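Local structure of erythrocyte binding antigen 140 (Plasmodium falciparum, 4GF2) at residues K324-A329 with K484-D489; D488-K493 with K526-L531. The protein probably binds a host receptor on the erythrocyte surface during parasite invasion, through a region built of two Duffy-binding-like domains. The protein carries 3 engineered substitutions. All blocks are in the same frame, centred on the assembly; numbering follows the deposited sequence.

Interaction 1. Residues K324-A329 with K484-D489; sequences KSWNCA and KEWGDD. Engineered in segment 324-329: Ala329 (natural residue Thr).
A single indole, that of Trp326, makes every cross-segment contact from the irregular segment 324-329, and it meets another tryptophan, Trp486, edge to face. The planes of the two rings stand 76° apart, with the centroid of the six-membered ring of Trp326 4.9 Å from that of the five-membered ring of Trp486. Trp486 presents its CD1 corner, which sits over one face of Trp326 with CD1 3.7 Å from Trp326 CD2. The same face takes a CH-pi contact farther out on the six-membered ring, Trp486 CB lying 3.9 Å from that ring's centroid. The far end of the indole reaches the helix backbone itself: Trp326 CZ2 is 3.4 Å from Trp486 CA.

At the pyrrole edge, Trp326 NE1 donates to Asp489 OD2 at 3.3 Å, a long bond bent to 149° at the hydrogen. The donor comes from above the carboxylate plane, and the acceptor is tilted from the indole plane. Asp489 places its carboxylate here with CG anti to the backbone N (chi1 179°). Lys532 forms a long, weak ion pair with the same oxygen. This hydrogen bond and the ring contact restrain the indole at two different places, its edge and its face. The NE1 of Trp486 is used separately, donating to Glu535 on helix 518-548.

Beyond the tryptophan, Asn327 OD1 accepts from the backbone N of Ala329, an engineered residue, at 2.9 Å. This closes an Asx turn around Cys328, whose SG is joined to Cys340. The contact thus packs a disulfide-linked loop through a buried tryptophan onto long helix 478-508, an arrangement in keeping with the cysteine-bridged, mainly helical Duffy-binding-like fold.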
loop_
_atom_site.group_PDB
_atom_site.type_symbol
_atom_site.label_atom_id
_atom_site.label_comp_id
_atom_site.label_asym_id
_atom_site.label_seq_id
_atom_site.Cartn_x
_atom_site.Cartn_y
_atom_site.Cartn_z
ATOM N N LYS A 324 -30.357 6.659 18.514
ATOM C CA LYS A 324 -30.997 5.456 18.001
ATOM C C LYS A 324 -31.218 4.465 19.132
ATOM O O LYS A 324 -30.443 4.414 20.089
ATOM C CB LYS A 324 -30.153 4.807 16.900
ATOM C CG LYS A 324 -30.206 5.536 15.567
ATOM C CD LYS A 324 -29.784 4.633 14.414
ATOM C CE LYS A 324 -29.964 5.332 13.071
ATOM N NZ LYS A 324 -29.660 4.445 11.914
ATOM N N SER A 325 -32.286 3.685 19.023
ATOM C CA SER A 325 -32.550 2.630 19.984
ATOM C C SER A 325 -31.583 1.480 19.752
ATOM O O SER A 325 -30.971 1.373 18.689
ATOM C CB SER A 325 -33.989 2.126 19.847
ATOM O OG SER A 325 -34.919 3.136 20.197
ATOM N N TRP A 326 -31.438 0.625 20.754
ATOM C CA TRP A 326 -30.707 -0.617 20.575
ATOM C C TRP A 326 -31.518 -1.518 19.658
ATOM O O TRP A 326 -32.744 -1.555 19.738
ATOM C CB TRP A 326 -30.456 -1.285 21.925
ATOM C CG TRP A 326 -29.362 -0.618 22.691
ATOM C CD1 TRP A 326 -29.400 0.618 23.270
ATOM C CD2 TRP A 326 -28.057 -1.142 22.951
ATOM N NE1 TRP A 326 -28.200 0.893 23.879
ATOM C CE2 TRP A 326 -27.357 -0.171 23.696
ATOM C CE3 TRP A 326 -27.412 -2.339 22.629
ATOM C CZ2 TRP A 326 -26.046 -0.362 24.122
ATOM C CZ3 TRP A 326 -26.111 -2.526 23.055
ATOM C CH2 TRP A 326 -25.441 -1.542 23.793
ATOM N N ASN A 327 -30.828 -2.226 18.773
ATOM C CA ASN A 327 -31.481 -3.091 17.803
ATOM C C ASN A 327 -31.363 -4.557 18.197
ATOM O O ASN A 327 -30.287 -5.139 18.118
ATOM C CB ASN A 327 -30.878 -2.864 16.415
ATOM C CG ASN A 327 -31.433 -3.812 15.372
ATOM O OD1 ASN A 327 -32.475 -4.436 15.569
ATOM N ND2 ASN A 327 -30.737 -3.925 14.250
ATOM N N CYS A 328 -32.480 -5.146 18.613
ATOM C CA CYS A 328 -32.514 -6.550 19.017
ATOM C C CYS A 328 -33.332 -7.387 18.034
ATOM O O CYS A 328 -33.873 -8.426 18.409
ATOM C CB CYS A 328 -33.134 -6.695 20.414
ATOM S SG CYS A 328 -32.462 -5.606 21.701
ATOM N N ALA A 329 -33.425 -6.944 16.783
ATOM C CA ALA A 329 -34.323 -7.594 15.826
ATOM C C ALA A 329 -33.788 -7.651 14.393
ATOM O O ALA A 329 -34.565 -7.715 13.443
ATOM C CB ALA A 329 -35.677 -6.901 15.846
ATOM N N LYS A 484 -22.165 -5.147 28.500
ATOM C CA LYS A 484 -21.671 -4.163 29.456
ATOM C C LYS A 484 -21.917 -2.741 28.956
ATOM O O LYS A 484 -22.295 -1.863 29.729
ATOM C CB LYS A 484 -20.179 -4.374 29.725
ATOM C CG LYS A 484 -19.376 -3.085 29.739
ATOM C CD LYS A 484 -17.956 -3.304 30.238
ATOM C CE LYS A 484 -17.000 -2.285 29.640
ATOM N NZ LYS A 484 -17.472 -0.884 29.815
ATOM N N GLU A 485 -21.694 -2.517 27.663
ATOM C CA GLU A 485 -21.935 -1.209 27.065
ATOM C C GLU A 485 -23.395 -0.818 27.264
ATOM O O GLU A 485 -23.711 0.344 27.522
ATOM C CB GLU A 485 -21.589 -1.225 25.570
ATOM C CG GLU A 485 -21.633 0.146 24.894
ATOM C CD GLU A 485 -21.325 0.085 23.402
ATOM O OE1 GLU A 485 -20.947 -1.000 22.907
ATOM O OE2 GLU A 485 -21.460 1.127 22.721
ATOM N N TRP A 486 -24.281 -1.800 27.143
ATOM C CA TRP A 486 -25.706 -1.572 27.331
ATOM C C TRP A 486 -25.989 -1.188 28.779
ATOM O O TRP A 486 -26.762 -0.269 29.047
ATOM C CB TRP A 486 -26.498 -2.823 26.950
ATOM C CG TRP A 486 -27.964 -2.704 27.206
ATOM C CD1 TRP A 486 -28.928 -2.375 26.303
ATOM C CD2 TRP A 486 -28.637 -2.918 28.453
ATOM N NE1 TRP A 486 -30.161 -2.370 26.908
ATOM C CE2 TRP A 486 -30.009 -2.699 28.229
ATOM C CE3 TRP A 486 -28.213 -3.271 29.737
ATOM C CZ2 TRP A 486 -30.957 -2.818 29.239
ATOM C CZ3 TRP A 486 -29.157 -3.390 30.739
ATOM C CH2 TRP A 486 -30.512 -3.164 30.485
ATOM N N GLY A 487 -25.355 -1.897 29.708
ATOM C CA GLY A 487 -25.501 -1.611 31.122
ATOM C C GLY A 487 -25.170 -0.165 31.443
ATOM O O GLY A 487 -26.003 0.564 31.988
ATOM N N ASP A 488 -23.954 0.253 31.102
ATOM C CA ASP A 488 -23.523 1.623 31.354
ATOM C C ASP A 488 -24.481 2.625 30.722
ATOM O O ASP A 488 -24.776 3.667 31.306
ATOM C CB ASP A 488 -22.111 1.855 30.815
ATOM C CG ASP A 488 -21.050 1.164 31.643
ATOM O OD1 ASP A 488 -21.304 0.905 32.837
ATOM O OD2 ASP A 488 -19.960 0.887 31.102
ATOM N N ASP A 489 -24.961 2.306 29.524
ATOM C CA ASP A 489 -25.876 3.183 28.812
ATOM C C ASP A 489 -27.204 3.264 29.550
ATOM O O ASP A 489 -27.787 4.337 29.678
ATOM C CB ASP A 489 -26.097 2.678 27.385
ATOM C CG ASP A 489 -27.070 3.539 26.605
ATOM O OD1 ASP A 489 -26.715 4.690 26.284
ATOM O OD2 ASP A 489 -28.185 3.066 26.304
#

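Interaction 2. Residues D488-K493 with K526-L531; sequences DDFCEK and KKWIDL
Trp528 and Phe490 form the aromatic part of this contact. Their planes are only 10° from parallel, yet the centroid of the Phe490 ring is 5.7 Å from that of the six-membered ring of Trp528, so the two rings are displaced laterally and share little of their faces. Contact is confined to the outer end of the indole, where Trp528 CH2 lies 3.8 Å from Phe490 CD1. Both residues hold CG anti to the backbone N, which lets the rings span a wide gap between backbones. Phe490 also meets the rings of Trp486 and Phe584, continuing an aromatic cluster.

The helix geometry accounts for this reach: the axes of segments 488-493 and 526-531 run antiparallel at 159° and approach no closer than 12.2 Å. They belong to helices 478-508 and 518-548, long antiparallel helices of the second Duffy-binding-like domain, and the disulfide of Cys491 with Cys574 ties the first of them to a following loop.

Aliphatic contacts flank the rings. Ile529 CD1 abuts the rim of the Phe490 ring, 3.9 Å from Phe490 CE1 and roughly level with the ring. Lys493 contributes the base of its side chain, CB lying 3.8 Å from Trp528 CZ2, while a turn about its second torsion (-46°) carries the amine away.

Among charged groups, Lys493 NZ has a long ion pair with Glu492 OE2, which also bridges to Lys386, and Lys497 makes a cation-pi contact with Trp528.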
loop_
_atom_site.group_PDB
_atom_site.type_symbol
_atom_site.label_atom_id
_atom_site.label_comp_id
_atom_site.label_asym_id
_atom_site.label_seq_id
_atom_site.Cartn_x
_atom_site.Cartn_y
_atom_site.Cartn_z
ATOM N N ASP A 488 -23.954 0.253 31.102
ATOM C CA ASP A 488 -23.523 1.623 31.354
ATOM C C ASP A 488 -24.481 2.625 30.722
ATOM O O ASP A 488 -24.776 3.667 31.306
ATOM C CB ASP A 488 -22.111 1.855 30.815
ATOM C CG ASP A 488 -21.050 1.164 31.643
ATOM O OD1 ASP A 488 -21.304 0.905 32.837
ATOM O OD2 ASP A 488 -19.960 0.887 31.102
ATOM N N ASP A 489 -24.961 2.306 29.524
ATOM C CA ASP A 489 -25.876 3.183 28.812
ATOM C C ASP A 489 -27.204 3.264 29.550
ATOM O O ASP A 489 -27.787 4.337 29.678
ATOM C CB ASP A 489 -26.097 2.678 27.385
ATOM C CG ASP A 489 -27.070 3.539 26.605
ATOM O OD1 ASP A 489 -26.715 4.690 26.284
ATOM O OD2 ASP A 489 -28.185 3.066 26.304
ATOM N N PHE A 490 -27.674 2.123 30.041
ATOM C CA PHE A 490 -28.947 2.059 30.747
ATOM C C PHE A 490 -28.887 2.832 32.056
ATOM O O PHE A 490 -29.680 3.745 32.288
ATOM C CB PHE A 490 -29.331 0.603 31.021
ATOM C CG PHE A 490 -30.453 0.449 32.011
ATOM C CD1 PHE A 490 -31.750 0.786 31.667
ATOM C CD2 PHE A 490 -30.208 -0.037 33.286
ATOM C CE1 PHE A 490 -32.784 0.644 32.576
ATOM C CE2 PHE A 490 -31.238 -0.181 34.198
ATOM C CZ PHE A 490 -32.527 0.159 33.842
ATOM N N CYS A 491 -27.941 2.461 32.911
ATOM C CA CYS A 491 -27.775 3.118 34.201
ATOM C C CYS A 491 -27.632 4.628 34.035
ATOM O O CYS A 491 -28.234 5.398 34.782
ATOM C CB CYS A 491 -26.559 2.551 34.934
ATOM S SG CYS A 491 -26.724 0.804 35.371
ATOM N N GLU A 492 -26.841 5.044 33.052
ATOM C CA GLU A 492 -26.620 6.464 32.804
ATOM C C GLU A 492 -27.936 7.170 32.502
ATOM O O GLU A 492 -28.309 8.120 33.187
ATOM C CB GLU A 492 -25.646 6.665 31.640
ATOM C CG GLU A 492 -25.391 8.126 31.290
ATOM C CD GLU A 492 -24.426 8.296 30.129
ATOM O OE1 GLU A 492 -24.031 7.277 29.522
ATOM O OE2 GLU A 492 -24.060 9.451 29.825
ATOM N N LYS A 493 -28.641 6.697 31.480
ATOM C CA LYS A 493 -29.870 7.349 31.043
ATOM C C LYS A 493 -30.944 7.275 32.127
ATOM O O LYS A 493 -31.832 8.125 32.188
ATOM C CB LYS A 493 -30.378 6.734 29.736
ATOM C CG LYS A 493 -29.379 6.804 28.579
ATOM C CD LYS A 493 -28.736 8.181 28.456
ATOM C CE LYS A 493 -27.657 8.198 27.381
ATOM N NZ LYS A 493 -26.940 9.503 27.332
ATOM N N LYS A 526 -42.513 5.254 31.351
ATOM C CA LYS A 526 -43.056 3.901 31.336
ATOM C C LYS A 526 -42.699 3.201 30.030
ATOM O O LYS A 526 -42.257 2.052 30.031
ATOM C CB LYS A 526 -44.577 3.932 31.518
ATOM C CG LYS A 526 -45.023 4.422 32.886
ATOM C CD LYS A 526 -46.529 4.649 32.955
ATOM C CE LYS A 526 -46.955 5.169 34.324
ATOM N NZ LYS A 526 -48.418 5.432 34.396
ATOM N N LYS A 527 -42.894 3.902 28.916
ATOM C CA LYS A 527 -42.552 3.365 27.606
ATOM C C LYS A 527 -41.074 3.011 27.557
ATOM O O LYS A 527 -40.696 1.940 27.082
ATOM C CB LYS A 527 -42.870 4.382 26.511
ATOM C CG LYS A 527 -44.350 4.674 26.336
ATOM C CD LYS A 527 -45.083 3.489 25.729
ATOM C CE LYS A 527 -46.560 3.790 25.530
ATOM N NZ LYS A 527 -46.788 4.916 24.581
ATOM N N TRP A 528 -40.239 3.917 28.055
ATOM C CA TRP A 528 -38.796 3.727 28.007
ATOM C C TRP A 528 -38.376 2.513 28.824
ATOM O O TRP A 528 -37.693 1.623 28.320
ATOM C CB TRP A 528 -38.061 4.973 28.512
ATOM C CG TRP A 528 -36.566 4.842 28.436
ATOM C CD1 TRP A 528 -35.790 4.947 27.317
ATOM C CD2 TRP A 528 -35.667 4.577 29.523
ATOM N NE1 TRP A 528 -34.467 4.762 27.640
ATOM C CE2 TRP A 528 -34.365 4.534 28.985
ATOM C CE3 TRP A 528 -35.838 4.371 30.895
ATOM C CZ2 TRP A 528 -33.239 4.296 29.773
ATOM C CZ3 TRP A 528 -34.718 4.134 31.675
ATOM C CH2 TRP A 528 -33.437 4.098 31.113
ATOM N N ILE A 529 -38.799 2.475 30.081
ATOM C CA ILE A 529 -38.352 1.438 31.003
ATOM C C ILE A 529 -38.811 0.049 30.567
ATOM O O ILE A 529 -38.105 -0.938 30.777
ATOM C CB ILE A 529 -38.846 1.716 32.438
ATOM C CG1 ILE A 529 -38.052 0.883 33.446
ATOM C CG2 ILE A 529 -40.344 1.442 32.558
ATOM C CD1 ILE A 529 -36.574 1.221 33.490
ATOM N N ASP A 530 -39.990 -0.030 29.960
ATOM C CA ASP A 530 -40.494 -1.306 29.465
ATOM C C ASP A 530 -39.659 -1.764 28.273
ATOM O O ASP A 530 -39.361 -2.949 28.130
ATOM C CB ASP A 530 -41.971 -1.200 29.076
ATOM C CG ASP A 530 -42.880 -1.012 30.280
ATOM O OD1 ASP A 530 -42.433 -1.277 31.417
ATOM O OD2 ASP A 530 -44.046 -0.606 30.089
ATOM N N LEU A 531 -39.275 -0.817 27.423
ATOM C CA LEU A 531 -38.452 -1.130 26.266
ATOM C C LEU A 531 -37.098 -1.663 26.715
ATOM O O LEU A 531 -36.590 -2.637 26.161
ATOM C CB LEU A 531 -38.266 0.107 25.386
ATOM C CG LEU A 531 -37.294 -0.059 24.214
ATOM C CD1 LEU A 531 -37.771 -1.141 23.256
ATOM C CD2 LEU A 531 -37.100 1.262 23.481
#

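Overall arrangement
Followed from the N terminus, the chain first passes through the loop of residues 324-329, and interaction 1 closes when helix 478-508 brings residues 484-489 back against it, 155 residues on. Interaction 2 begins on that same helix and closes after a much shorter excursion, 33 residues, when helix 518-548 returns alongside. The two loops follow in succession, overlapping only at Asp488 and Asp489; neither nests inside the other, and their centres lie about 9 Å apart. Helix 478-508 is therefore the shared element, joined on the one hand to a disulfide-bearing loop and on the other to its antiparallel partner, helix 518-548, all far from the centre of the elongated chain.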